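Local coordinates for protein uncharacterized esterase YxiM (Bacillus subtilis, PDB 2O14) that is an uncharacterized esterase of the GDSL lipolytic family, probably hydrolysing ester bonds, with a galactose-binding-like domain that carries a manganese ion in the crystal, at residues Leu132-Thr137 with Phe145-Leu150; Gln189-Tyr194 with Phe200-Met205; Val272-Pro277 with Ala303-Glu308; Ser320-Ser325 with Ala352-Gln357. All coordinates share one frame; numbering follows the deposited sequence.

Contact 1 (Leu132-Thr137 with Phe145-Leu150); sequences LNLLVT and FTLSAL
V136 lies against F145, T146 and L147, its two methyls dividing the work. CG2 sits 3.6 Å from the carbonyl O of T146 and 3.8 Å from CB of L147, while CG1 meets CB of F145 at 3.8 Å. With CG held beside its own backbone N (chi1 -57°), the F145 ring lies under the backbone just after V136: the carbonyl carbon of T137 stands 3.8 Å above the ring plane, over its centre. Y72 meets the ring edge-to-face, and the T137 hydroxyl is bonded to the backbone N of G73. L134 continues the apolar seam, its CD2 4.2 Å from CD2 of L147 and its CD1 meeting CD2 of L150 tip to tip at 4.1 Å. A leucine in place of F145 would probably leave the T137 carbonyl without its flat support and Y72 without its aromatic partner. The two strands run at 125° to each other with axes 7.1 Å apart and share no hydrogen bond; they belong to the facing sheets of the galactose-binding-like beta sandwich. Buried methyl, methylene and ring surfaces therefore hold the sheets together here, while each strand spends its backbone bonds on neighbours in its own sheet.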
loop_
_atom_site.group_PDB
_atom_site.type_symbol
_atom_site.label_atom_id
_atom_site.label_comp_id
_atom_site.label_asym_id
_atom_site.label_seq_id
_atom_site.Cartn_x
_atom_site.Cartn_y
_atom_site.Cartn_z
ATOM N N LEU A 132 8.050 2.262 19.601
ATOM C CA LEU A 132 7.151 2.167 18.449
ATOM C C LEU A 132 5.777 2.704 18.851
ATOM O O LEU A 132 5.241 2.320 19.891
ATOM C CB LEU A 132 7.020 0.705 18.006
ATOM C CG LEU A 132 5.992 0.397 16.912
ATOM C CD1 LEU A 132 6.419 1.029 15.594
ATOM C CD2 LEU A 132 5.855 -1.109 16.755
ATOM N N ASN A 133 5.214 3.592 18.033
ATOM C CA ASN A 133 3.900 4.170 18.317
ATOM C C ASN A 133 3.008 3.913 17.113
ATOM O O ASN A 133 3.202 4.490 16.036
ATOM C CB ASN A 133 4.030 5.668 18.597
ATOM C CG ASN A 133 5.205 5.982 19.517
ATOM O OD1 ASN A 133 6.343 6.079 19.067
ATOM N ND2 ASN A 133 4.934 6.110 20.811
ATOM N N LEU A 134 2.024 3.045 17.314
ATOM C CA LEU A 134 1.127 2.626 16.246
ATOM C C LEU A 134 -0.360 2.804 16.547
ATOM O O LEU A 134 -0.779 2.829 17.704
ATOM C CB LEU A 134 1.433 1.150 15.934
ATOM C CG LEU A 134 0.622 0.317 14.940
ATOM C CD1 LEU A 134 1.413 -0.932 14.571
ATOM C CD2 LEU A 134 -0.727 -0.060 15.548
ATOM N N LEU A 135 -1.153 2.957 15.491
ATOM C CA LEU A 135 -2.601 3.073 15.632
ATOM C C LEU A 135 -3.236 2.604 14.334
ATOM O O LEU A 135 -2.562 2.496 13.305
ATOM C CB LEU A 135 -3.042 4.518 15.918
ATOM C CG LEU A 135 -3.039 5.567 14.793
ATOM C CD1 LEU A 135 -4.106 6.613 15.080
ATOM C CD2 LEU A 135 -1.664 6.219 14.660
ATOM N N VAL A 136 -4.523 2.291 14.399
ATOM C CA VAL A 136 -5.271 1.879 13.221
ATOM C C VAL A 136 -6.002 3.173 12.929
ATOM O O VAL A 136 -6.517 3.811 13.847
ATOM C CB VAL A 136 -6.256 0.741 13.548
ATOM C CG1 VAL A 136 -7.049 0.350 12.301
ATOM C CG2 VAL A 136 -5.480 -0.458 14.072
ATOM N N THR A 137 -6.050 3.573 11.667
ATOM C CA THR A 137 -6.661 4.850 11.352
ATOM C C THR A 137 -7.499 4.911 10.086
ATOM O O THR A 137 -7.629 3.941 9.330
ATOM C CB THR A 137 -5.571 5.939 11.262
ATOM O OG1 THR A 137 -6.175 7.233 11.142
ATOM C CG2 THR A 137 -4.682 5.678 10.059
ATOM N N PHE A 145 -12.171 1.518 13.617
ATOM C CA PHE A 145 -10.747 1.256 13.426
ATOM C C PHE A 145 -10.329 0.431 14.638
ATOM O O PHE A 145 -10.113 0.959 15.727
ATOM C CB PHE A 145 -9.995 2.583 13.338
ATOM C CG PHE A 145 -10.517 3.477 12.249
ATOM C CD1 PHE A 145 -10.711 2.976 10.963
ATOM C CD2 PHE A 145 -10.863 4.800 12.511
ATOM C CE1 PHE A 145 -11.245 3.775 9.953
ATOM C CE2 PHE A 145 -11.399 5.612 11.505
ATOM C CZ PHE A 145 -11.591 5.097 10.230
ATOM N N THR A 146 -10.245 -0.877 14.429
ATOM C CA THR A 146 -9.939 -1.822 15.493
ATOM C C THR A 146 -8.659 -2.626 15.318
ATOM O O THR A 146 -8.208 -2.867 14.196
ATOM C CB THR A 146 -11.081 -2.822 15.625
ATOM O OG1 THR A 146 -11.186 -3.564 14.406
ATOM C CG2 THR A 146 -12.397 -2.104 15.875
ATOM N N LEU A 147 -8.101 -3.069 16.441
ATOM C CA LEU A 147 -6.868 -3.849 16.437
ATOM C C LEU A 147 -7.018 -5.075 17.349
ATOM O O LEU A 147 -7.311 -4.930 18.532
ATOM C CB LEU A 147 -5.705 -2.965 16.917
ATOM C CG LEU A 147 -4.327 -3.635 16.981
ATOM C CD1 LEU A 147 -3.908 -4.102 15.597
ATOM C CD2 LEU A 147 -3.305 -2.667 17.552
ATOM N N SER A 148 -6.822 -6.275 16.804
ATOM C CA SER A 148 -6.940 -7.501 17.597
ATOM C C SER A 148 -5.609 -8.021 18.108
ATOM O O SER A 148 -5.534 -8.555 19.207
ATOM C CB SER A 148 -7.612 -8.624 16.789
ATOM O OG SER A 148 -9.020 -8.484 16.752
ATOM N N ALA A 149 -4.554 -7.890 17.314
ATOM C CA ALA A 149 -3.263 -8.394 17.761
ATOM C C ALA A 149 -2.079 -7.804 17.024
ATOM O O ALA A 149 -2.221 -7.242 15.945
ATOM C CB ALA A 149 -3.231 -9.914 17.628
ATOM N N LEU A 150 -0.905 -7.946 17.627
ATOM C CA LEU A 150 0.332 -7.481 17.025
ATOM C C LEU A 150 1.430 -8.486 17.317
ATOM O O LEU A 150 1.496 -9.043 18.416
ATOM C CB LEU A 150 0.770 -6.134 17.597
ATOM C CG LEU A 150 0.084 -4.840 17.179
ATOM C CD1 LEU A 150 0.811 -3.661 17.839
ATOM C CD2 LEU A 150 0.118 -4.701 15.663
#

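Contact 2 (Gln189-Tyr194 with Phe200-Met205); sequences QMLPHY and FQVRNM
N204 and Q189 form the close, buried end of this contact: ND2 of N204 comes within 3.3 Å of the backbone N of Q189. The asparagine's CG is anti to its main-chain N (chi1 -169°), which carries the amide off the end of strand 201-204 toward the short helix 187-190. The amide has several partners, with ND2 bonded to the carbonyl O of V173 and to OD1 of N175, and OD1 taking the N-H of A206. It thus ties the strand end to the loop that follows the by-similarity nucleophile S171, whose side chain is about 10 Å from that of Q189.

Two residues earlier on the strand the packing is purely apolar and looser. CG1 of V202 faces both CD1 of L191, at 4.3 Å, and the ring carbon CD of P192, at 4.2 Å. L191 is buried, whereas P192 lies at the surface, so this end borders solvent. A 3-10 turn presents the two residues side by side, closed by the bond from the N of Y194 to the carbonyl O of L191 (2.7 Å).

Strand 201-204 is an outermost strand of the parallel sheet, and the short helix and the 3-10 turn after it lie against it within a beta-alpha-beta unit. The chemistry is split accordingly: at one end a buried amide, held by V173, N175 and A206, comes close to Q189 without a clear hydrogen bond to it, and at the other there is nondirectional methyl packing beside the exposed P192.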
loop_
_atom_site.group_PDB
_atom_site.type_symbol
_atom_site.label_atom_id
_atom_site.label_comp_id
_atom_site.label_asym_id
_atom_site.label_seq_id
_atom_site.Cartn_x
_atom_site.Cartn_y
_atom_site.Cartn_z
ATOM N N GLN A 189 -0.082 -5.545 -6.095
ATOM C CA GLN A 189 -0.301 -6.608 -5.126
ATOM C C GLN A 189 0.315 -7.916 -5.630
ATOM O O GLN A 189 0.650 -8.796 -4.840
ATOM C CB GLN A 189 -1.803 -6.790 -4.896
ATOM C CG GLN A 189 -2.185 -7.996 -4.048
ATOM C CD GLN A 189 -3.692 -8.136 -3.896
ATOM O OE1 GLN A 189 -4.187 -9.147 -3.394
ATOM N NE2 GLN A 189 -4.428 -7.116 -4.329
HETATM N N MSE A 190 0.462 -8.031 -6.950
HETATM C CA MSE A 190 1.033 -9.233 -7.558
HETATM C C MSE A 190 2.519 -9.094 -7.869
HETATM O O MSE A 190 3.179 -10.064 -8.236
HETATM C CB MSE A 190 0.281 -9.586 -8.843
HETATM C CG MSE A 190 -0.476 -10.896 -8.754
HETATM SE SE MSE A 190 -1.832 -10.878 -7.375
HETATM C CE MSE A 190 -3.347 -10.445 -8.495
ATOM N N LEU A 191 3.036 -7.883 -7.724
ATOM C CA LEU A 191 4.440 -7.610 -7.981
ATOM C C LEU A 191 5.369 -8.576 -7.245
ATOM O O LEU A 191 6.291 -9.141 -7.840
ATOM C CB LEU A 191 4.773 -6.181 -7.558
ATOM C CG LEU A 191 5.503 -5.294 -8.561
ATOM C CD1 LEU A 191 5.906 -4.008 -7.850
ATOM C CD2 LEU A 191 6.731 -6.003 -9.123
ATOM N N PRO A 192 5.142 -8.778 -5.937
ATOM C CA PRO A 192 6.018 -9.693 -5.200
ATOM C C PRO A 192 6.183 -11.086 -5.813
ATOM O O PRO A 192 7.182 -11.763 -5.563
ATOM C CB PRO A 192 5.408 -9.711 -3.792
ATOM C CG PRO A 192 3.986 -9.283 -4.003
ATOM C CD PRO A 192 4.093 -8.227 -5.061
ATOM N N HIS A 193 5.220 -11.501 -6.632
ATOM C CA HIS A 193 5.280 -12.810 -7.281
ATOM C C HIS A 193 6.205 -12.794 -8.497
ATOM O O HIS A 193 6.351 -13.810 -9.180
ATOM C CB HIS A 193 3.884 -13.253 -7.740
ATOM C CG HIS A 193 2.882 -13.369 -6.633
ATOM N ND1 HIS A 193 2.560 -12.313 -5.806
ATOM C CD2 HIS A 193 2.110 -14.407 -6.235
ATOM C CE1 HIS A 193 1.633 -12.696 -4.947
ATOM N NE2 HIS A 193 1.341 -13.962 -5.185
ATOM N N TYR A 194 6.828 -11.651 -8.775
ATOM C CA TYR A 194 7.703 -11.552 -9.936
ATOM C C TYR A 194 9.106 -11.012 -9.706
ATOM O O TYR A 194 9.936 -11.069 -10.605
ATOM C CB TYR A 194 7.011 -10.750 -11.035
ATOM C CG TYR A 194 5.909 -11.531 -11.697
ATOM C CD1 TYR A 194 6.204 -12.590 -12.551
ATOM C CD2 TYR A 194 4.573 -11.250 -11.436
ATOM C CE1 TYR A 194 5.197 -13.354 -13.128
ATOM C CE2 TYR A 194 3.555 -12.009 -12.005
ATOM C CZ TYR A 194 3.876 -13.062 -12.850
ATOM O OH TYR A 194 2.882 -13.836 -13.397
ATOM N N PHE A 200 14.266 -7.222 -2.979
ATOM C CA PHE A 200 13.379 -6.102 -2.701
ATOM C C PHE A 200 12.210 -6.430 -1.796
ATOM O O PHE A 200 11.703 -7.549 -1.780
ATOM C CB PHE A 200 12.765 -5.542 -3.989
ATOM C CG PHE A 200 13.750 -4.946 -4.938
ATOM C CD1 PHE A 200 14.112 -5.626 -6.097
ATOM C CD2 PHE A 200 14.271 -3.678 -4.711
ATOM C CE1 PHE A 200 14.978 -5.049 -7.021
ATOM C CE2 PHE A 200 15.141 -3.091 -5.630
ATOM C CZ PHE A 200 15.493 -3.777 -6.787
ATOM N N GLN A 201 11.792 -5.423 -1.042
ATOM C CA GLN A 201 10.616 -5.523 -0.199
ATOM C C GLN A 201 9.632 -4.757 -1.076
ATOM O O GLN A 201 10.031 -3.853 -1.811
ATOM C CB GLN A 201 10.796 -4.767 1.122
ATOM C CG GLN A 201 11.471 -5.549 2.237
ATOM C CD GLN A 201 10.767 -6.860 2.525
ATOM O OE1 GLN A 201 11.069 -7.884 1.912
ATOM N NE2 GLN A 201 9.810 -6.833 3.452
ATOM N N VAL A 202 8.360 -5.115 -1.025
ATOM C CA VAL A 202 7.375 -4.403 -1.817
ATOM C C VAL A 202 6.347 -3.770 -0.888
ATOM O O VAL A 202 5.675 -4.469 -0.137
ATOM C CB VAL A 202 6.640 -5.348 -2.800
ATOM C CG1 VAL A 202 5.609 -4.566 -3.590
ATOM C CG2 VAL A 202 7.637 -6.004 -3.743
ATOM N N ARG A 203 6.243 -2.448 -0.921
ATOM C CA ARG A 203 5.262 -1.756 -0.096
ATOM C C ARG A 203 4.288 -1.050 -1.037
ATOM O O ARG A 203 4.583 0.016 -1.572
ATOM C CB ARG A 203 5.945 -0.750 0.838
ATOM C CG ARG A 203 6.859 -1.387 1.885
ATOM C CD ARG A 203 7.536 -0.321 2.745
ATOM N NE ARG A 203 6.581 0.377 3.602
ATOM C CZ ARG A 203 6.282 0.018 4.845
ATOM N NH1 ARG A 203 6.870 -1.036 5.393
ATOM N NH2 ARG A 203 5.381 0.704 5.536
ATOM N N ASN A 204 3.129 -1.669 -1.236
ATOM C CA ASN A 204 2.098 -1.143 -2.121
ATOM C C ASN A 204 1.241 -0.112 -1.397
ATOM O O ASN A 204 0.283 -0.463 -0.702
ATOM C CB ASN A 204 1.218 -2.290 -2.621
ATOM C CG ASN A 204 0.291 -1.868 -3.735
ATOM O OD1 ASN A 204 0.210 -0.693 -4.069
ATOM N ND2 ASN A 204 -0.414 -2.829 -4.319
HETATM N N MSE A 205 1.577 1.161 -1.588
HETATM C CA MSE A 205 0.871 2.266 -0.936
HETATM C C MSE A 205 -0.265 2.863 -1.760
HETATM O O MSE A 205 -0.852 3.869 -1.372
HETATM C CB MSE A 205 1.863 3.378 -0.572
HETATM C CG MSE A 205 3.073 2.906 0.223
HETATM SE SE MSE A 205 2.605 1.851 1.808
HETATM C CE MSE A 205 2.128 3.304 3.015
#

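Contact 3 (Val272-Pro277 with Ala303-Glu308); sequences VILSTP and ALAEEE
No ring, side-chain amide or carboxylate enters the contact that L274 makes with L304 and A305; the one flat group touched is the peptide unit joining the latter two. CD1 of L274 stands over one face of that peptide, almost straight above its nitrogen, 4.0 Å from N of A305. The carboxylates nearby belong to the helix end and are turned to other partners. E307 forms salt bridges with K255 and R259, and E308 with R259 and R263, all on the neighbouring helix 251-266.

What remains across the contact is aliphatic, and one methyl does nearly all of it. CG of L274 stands beside its own backbone N (chi1 -62°) and the chain then extends, sending CD1 from the strand to the helix surface. There it meets CB of L304 at 4.0 Å and CB of A305 at 4.4 Å, touching the base of each side chain and the backbone between them. The L274 and L304 side chains cross at about a right angle, and the rest of L304 runs on to K255, M258 and R259. The small A305 lets the methyl come close to the helix backbone, with T310 touching both A305 and L274. All three contact residues are buried, although only 91 Å² is covered between the segments. L236 on the adjacent strand helps complete the burial of L274.

Strand 271-275, helix 298-307 and strand 311-313 make up a beta-alpha-beta unit, with L274 bonded through its backbone to Y311 and I313. The contact packs the crossover helix onto the parallel sheet it covers, as in the alpha/beta fold of the SGNH hydrolases.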
loop_
_atom_site.group_PDB
_atom_site.type_symbol
_atom_site.label_atom_id
_atom_site.label_comp_id
_atom_site.label_asym_id
_atom_site.label_seq_id
_atom_site.Cartn_x
_atom_site.Cartn_y
_atom_site.Cartn_z
ATOM N N VAL A 272 12.960 6.595 -9.690
ATOM C CA VAL A 272 11.544 6.595 -10.016
ATOM C C VAL A 272 11.230 5.841 -11.300
ATOM O O VAL A 272 11.902 6.023 -12.319
ATOM C CB VAL A 272 11.009 8.025 -10.188
ATOM C CG1 VAL A 272 9.524 7.980 -10.502
ATOM C CG2 VAL A 272 11.268 8.835 -8.937
ATOM N N ILE A 273 10.204 4.998 -11.239
ATOM C CA ILE A 273 9.755 4.239 -12.398
ATOM C C ILE A 273 8.294 4.609 -12.644
ATOM O O ILE A 273 7.415 4.222 -11.867
ATOM C CB ILE A 273 9.820 2.712 -12.161
ATOM C CG1 ILE A 273 11.257 2.280 -11.855
ATOM C CG2 ILE A 273 9.294 1.977 -13.392
ATOM C CD1 ILE A 273 11.362 0.859 -11.364
ATOM N N LEU A 274 8.039 5.364 -13.709
ATOM C CA LEU A 274 6.674 5.766 -14.041
ATOM C C LEU A 274 6.030 4.720 -14.944
ATOM O O LEU A 274 6.701 4.114 -15.779
ATOM C CB LEU A 274 6.667 7.116 -14.757
ATOM C CG LEU A 274 7.206 8.333 -14.003
ATOM C CD1 LEU A 274 7.152 9.537 -14.920
ATOM C CD2 LEU A 274 6.385 8.584 -12.737
ATOM N N SER A 275 4.727 4.512 -14.774
ATOM C CA SER A 275 4.002 3.544 -15.585
ATOM C C SER A 275 2.745 4.146 -16.194
ATOM O O SER A 275 1.987 4.838 -15.516
ATOM C CB SER A 275 3.619 2.331 -14.735
ATOM O OG SER A 275 2.817 1.419 -15.471
ATOM N N THR A 276 2.528 3.894 -17.481
ATOM C CA THR A 276 1.331 4.388 -18.150
ATOM C C THR A 276 0.245 3.368 -17.828
ATOM O O THR A 276 0.387 2.184 -18.127
ATOM C CB THR A 276 1.532 4.479 -19.680
ATOM O OG1 THR A 276 1.956 3.205 -20.186
ATOM C CG2 THR A 276 2.587 5.535 -20.013
ATOM N N PRO A 277 -0.848 3.807 -17.184
ATOM C CA PRO A 277 -1.903 2.844 -16.854
ATOM C C PRO A 277 -2.568 2.181 -18.059
ATOM O O PRO A 277 -2.826 2.827 -19.079
ATOM C CB PRO A 277 -2.878 3.667 -16.005
ATOM C CG PRO A 277 -2.652 5.075 -16.462
ATOM C CD PRO A 277 -1.159 5.148 -16.658
ATOM N N ALA A 303 6.102 12.338 -21.403
ATOM C CA ALA A 303 6.883 13.567 -21.362
ATOM C C ALA A 303 7.669 13.701 -20.057
ATOM O O ALA A 303 8.856 14.036 -20.068
ATOM C CB ALA A 303 5.964 14.767 -21.544
ATOM N N LEU A 304 7.003 13.438 -18.935
ATOM C CA LEU A 304 7.637 13.524 -17.623
ATOM C C LEU A 304 8.827 12.582 -17.487
ATOM O O LEU A 304 9.824 12.922 -16.854
ATOM C CB LEU A 304 6.619 13.214 -16.522
ATOM C CG LEU A 304 5.681 14.346 -16.094
ATOM C CD1 LEU A 304 4.525 13.785 -15.271
ATOM C CD2 LEU A 304 6.469 15.372 -15.297
ATOM N N ALA A 305 8.723 11.396 -18.077
ATOM C CA ALA A 305 9.809 10.426 -17.994
ATOM C C ALA A 305 11.079 10.969 -18.649
ATOM O O ALA A 305 12.188 10.770 -18.148
ATOM C CB ALA A 305 9.389 9.124 -18.656
ATOM N N GLU A 306 10.902 11.664 -19.769
ATOM C CA GLU A 306 12.011 12.241 -20.521
ATOM C C GLU A 306 12.533 13.510 -19.859
ATOM O O GLU A 306 13.741 13.684 -19.696
ATOM C CB GLU A 306 11.554 12.557 -21.946
ATOM C CG GLU A 306 10.930 11.364 -22.653
ATOM C CD GLU A 306 10.230 11.742 -23.946
ATOM O OE1 GLU A 306 9.300 12.580 -23.895
ATOM O OE2 GLU A 306 10.606 11.199 -25.010
ATOM N N GLU A 307 11.611 14.388 -19.478
ATOM C CA GLU A 307 11.949 15.653 -18.835
ATOM C C GLU A 307 12.621 15.502 -17.469
ATOM O O GLU A 307 13.578 16.219 -17.161
ATOM C CB GLU A 307 10.689 16.501 -18.680
ATOM C CG GLU A 307 10.125 17.023 -19.983
ATOM C CD GLU A 307 8.741 17.607 -19.808
ATOM O OE1 GLU A 307 8.505 18.270 -18.779
ATOM O OE2 GLU A 307 7.891 17.412 -20.701
ATOM N N GLU A 308 12.117 14.581 -16.649
ATOM C CA GLU A 308 12.673 14.356 -15.315
ATOM C C GLU A 308 13.642 13.180 -15.273
ATOM O O GLU A 308 14.150 12.822 -14.213
ATOM C CB GLU A 308 11.545 14.132 -14.304
ATOM C CG GLU A 308 10.590 15.310 -14.173
ATOM C CD GLU A 308 11.310 16.618 -13.872
ATOM O OE1 GLU A 308 12.161 16.631 -12.956
ATOM O OE2 GLU A 308 11.020 17.632 -14.544
#

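Contact 4 (Ser320-Ser325 with Ala352-Gln357); sequences SAYFTS and ARLAVQ
R353 reaches over one face of the Y322 ring, its NH2 3.3 Å above the plane and displaced from the centre toward the rim, near CE2. Y322 holds its CG opposite the main-chain N (chi1 180°), which carries the ring out from helix 315-326 toward R353. The arginine leaves its own helix extended and then bends at chi3 (65°), bringing the guanidinium edge-on to the aromatic face with the two planes 64° apart. CZ remains 5.0 Å from the ring centroid, a long cation-pi approach that offers at most weak attraction. From the next position on the helix, L354 packs its CD1 on CB of Y322 at 3.9 Å. OG of S325 donates to the carbonyl O of Y322 at 2.8 Å, tilted from the carbonyl plane. An alanine at Y322 is likely to leave the R353 guanidinium without its aromatic face and freer to swing. Helix 345-361, bearing R353 and L354, rests on helix 187-190 through A352 and A355, whereas helix 315-326 turns S320, F323 and T324 toward H290; the tyrosine spans the gap between helices 315-326 and 345-361 of the hydrolase domain.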
loop_
_atom_site.group_PDB
_atom_site.type_symbol
_atom_site.label_atom_id
_atom_site.label_comp_id
_atom_site.label_asym_id
_atom_site.label_seq_id
_atom_site.Cartn_x
_atom_site.Cartn_y
_atom_site.Cartn_z
ATOM N N SER A 320 -1.709 -3.688 -23.924
ATOM C CA SER A 320 -2.583 -3.720 -25.096
ATOM C C SER A 320 -2.095 -4.781 -26.079
ATOM O O SER A 320 -2.898 -5.474 -26.709
ATOM C CB SER A 320 -2.627 -2.350 -25.784
ATOM O OG SER A 320 -3.459 -1.447 -25.070
ATOM N N ALA A 321 -0.776 -4.913 -26.208
ATOM C CA ALA A 321 -0.207 -5.911 -27.109
ATOM C C ALA A 321 -0.609 -7.303 -26.613
ATOM O O ALA A 321 -0.953 -8.181 -27.405
ATOM C CB ALA A 321 1.318 -5.781 -27.154
ATOM N N TYR A 322 -0.579 -7.494 -25.298
ATOM C CA TYR A 322 -0.950 -8.781 -24.722
ATOM C C TYR A 322 -2.439 -9.073 -24.904
ATOM O O TYR A 322 -2.822 -10.211 -25.185
ATOM C CB TYR A 322 -0.593 -8.825 -23.235
ATOM C CG TYR A 322 -0.953 -10.131 -22.570
ATOM C CD1 TYR A 322 -1.974 -10.198 -21.626
ATOM C CD2 TYR A 322 -0.275 -11.304 -22.889
ATOM C CE1 TYR A 322 -2.314 -11.404 -21.015
ATOM C CE2 TYR A 322 -0.606 -12.515 -22.285
ATOM C CZ TYR A 322 -1.626 -12.556 -21.348
ATOM O OH TYR A 322 -1.950 -13.753 -20.748
ATOM N N PHE A 323 -3.280 -8.054 -24.744
ATOM C CA PHE A 323 -4.715 -8.251 -24.910
ATOM C C PHE A 323 -5.005 -8.566 -26.374
ATOM O O PHE A 323 -5.836 -9.422 -26.681
ATOM C CB PHE A 323 -5.503 -7.004 -24.491
ATOM C CG PHE A 323 -5.281 -6.588 -23.057
ATOM C CD1 PHE A 323 -5.148 -7.539 -22.047
ATOM C CD2 PHE A 323 -5.235 -5.239 -22.715
ATOM C CE1 PHE A 323 -4.972 -7.155 -20.713
ATOM C CE2 PHE A 323 -5.060 -4.841 -21.383
ATOM C CZ PHE A 323 -4.928 -5.803 -20.382
ATOM N N THR A 324 -4.320 -7.867 -27.274
ATOM C CA THR A 324 -4.498 -8.088 -28.702
ATOM C C THR A 324 -4.102 -9.518 -29.068
ATOM O O THR A 324 -4.704 -10.122 -29.953
ATOM C CB THR A 324 -3.632 -7.117 -29.545
ATOM O OG1 THR A 324 -4.118 -5.778 -29.390
ATOM C CG2 THR A 324 -3.681 -7.492 -31.020
ATOM N N SER A 325 -3.102 -10.060 -28.379
ATOM C CA SER A 325 -2.630 -11.409 -28.672
ATOM C C SER A 325 -3.494 -12.528 -28.097
ATOM O O SER A 325 -3.362 -13.683 -28.510
ATOM C CB SER A 325 -1.191 -11.590 -28.184
ATOM O OG SER A 325 -1.141 -11.732 -26.777
ATOM N N ALA A 352 1.420 -7.338 -13.788
ATOM C CA ALA A 352 2.639 -7.336 -12.988
ATOM C C ALA A 352 3.747 -8.054 -13.747
ATOM O O ALA A 352 4.893 -7.610 -13.757
ATOM C CB ALA A 352 2.390 -8.021 -11.640
ATOM N N ARG A 353 3.387 -9.170 -14.374
ATOM C CA ARG A 353 4.320 -9.975 -15.153
ATOM C C ARG A 353 4.925 -9.129 -16.264
ATOM O O ARG A 353 6.143 -9.097 -16.447
ATOM C CB ARG A 353 3.578 -11.175 -15.748
ATOM C CG ARG A 353 4.434 -12.127 -16.568
ATOM C CD ARG A 353 3.614 -13.342 -17.020
ATOM N NE ARG A 353 2.531 -12.980 -17.933
ATOM C CZ ARG A 353 2.717 -12.479 -19.152
ATOM N NH1 ARG A 353 3.947 -12.279 -19.613
ATOM N NH2 ARG A 353 1.674 -12.172 -19.913
ATOM N N LEU A 354 4.065 -8.442 -17.007
ATOM C CA LEU A 354 4.514 -7.585 -18.096
ATOM C C LEU A 354 5.422 -6.473 -17.587
ATOM O O LEU A 354 6.442 -6.158 -18.204
ATOM C CB LEU A 354 3.309 -6.967 -18.815
ATOM C CG LEU A 354 2.435 -7.933 -19.622
ATOM C CD1 LEU A 354 1.158 -7.239 -20.073
ATOM C CD2 LEU A 354 3.234 -8.446 -20.817
ATOM N N ALA A 355 5.045 -5.879 -16.458
ATOM C CA ALA A 355 5.817 -4.795 -15.876
ATOM C C ALA A 355 7.252 -5.217 -15.588
ATOM O O ALA A 355 8.196 -4.549 -16.005
ATOM C CB ALA A 355 5.143 -4.298 -14.593
ATOM N N VAL A 356 7.416 -6.326 -14.876
ATOM C CA VAL A 356 8.750 -6.816 -14.527
ATOM C C VAL A 356 9.526 -7.286 -15.761
ATOM O O VAL A 356 10.737 -7.070 -15.866
ATOM C CB VAL A 356 8.659 -7.956 -13.486
ATOM C CG1 VAL A 356 10.038 -8.522 -13.203
ATOM C CG2 VAL A 356 8.042 -7.421 -12.193
ATOM N N GLN A 357 8.825 -7.924 -16.694
ATOM C CA GLN A 357 9.450 -8.393 -17.927
ATOM C C GLN A 357 10.059 -7.192 -18.651
ATOM O O GLN A 357 11.115 -7.291 -19.272
ATOM C CB GLN A 357 8.403 -9.060 -18.823
ATOM C CG GLN A 357 8.888 -9.370 -20.227
ATOM C CD GLN A 357 7.790 -9.934 -21.114
ATOM O OE1 GLN A 357 7.231 -10.998 -20.835
ATOM N NE2 GLN A 357 7.476 -9.221 -22.188
#

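From the N terminus, contact 1 comes first: the chain turns back after strand 131-138 and crosses to the facing sheet, closing a short loop within the galactose-binding-like sandwich. The remaining contacts lie in the hydrolase part. Contact 2 closes another short loop, bringing helix 187-190 onto edge strand 201-204, while contact 3 closes a longer one between helix 298-307 and strand 271-275 of the same parallel sheet. Contact 4 closes the loop from helix 315-326 to helix 345-361. All four follow in series; none nests in or crosses another. Contacts 2 and 4 touch directly, Y194 packing on R353 and L191 on V356, whereas contact 1 stands about 36 Å, centre to centre, from contact 3.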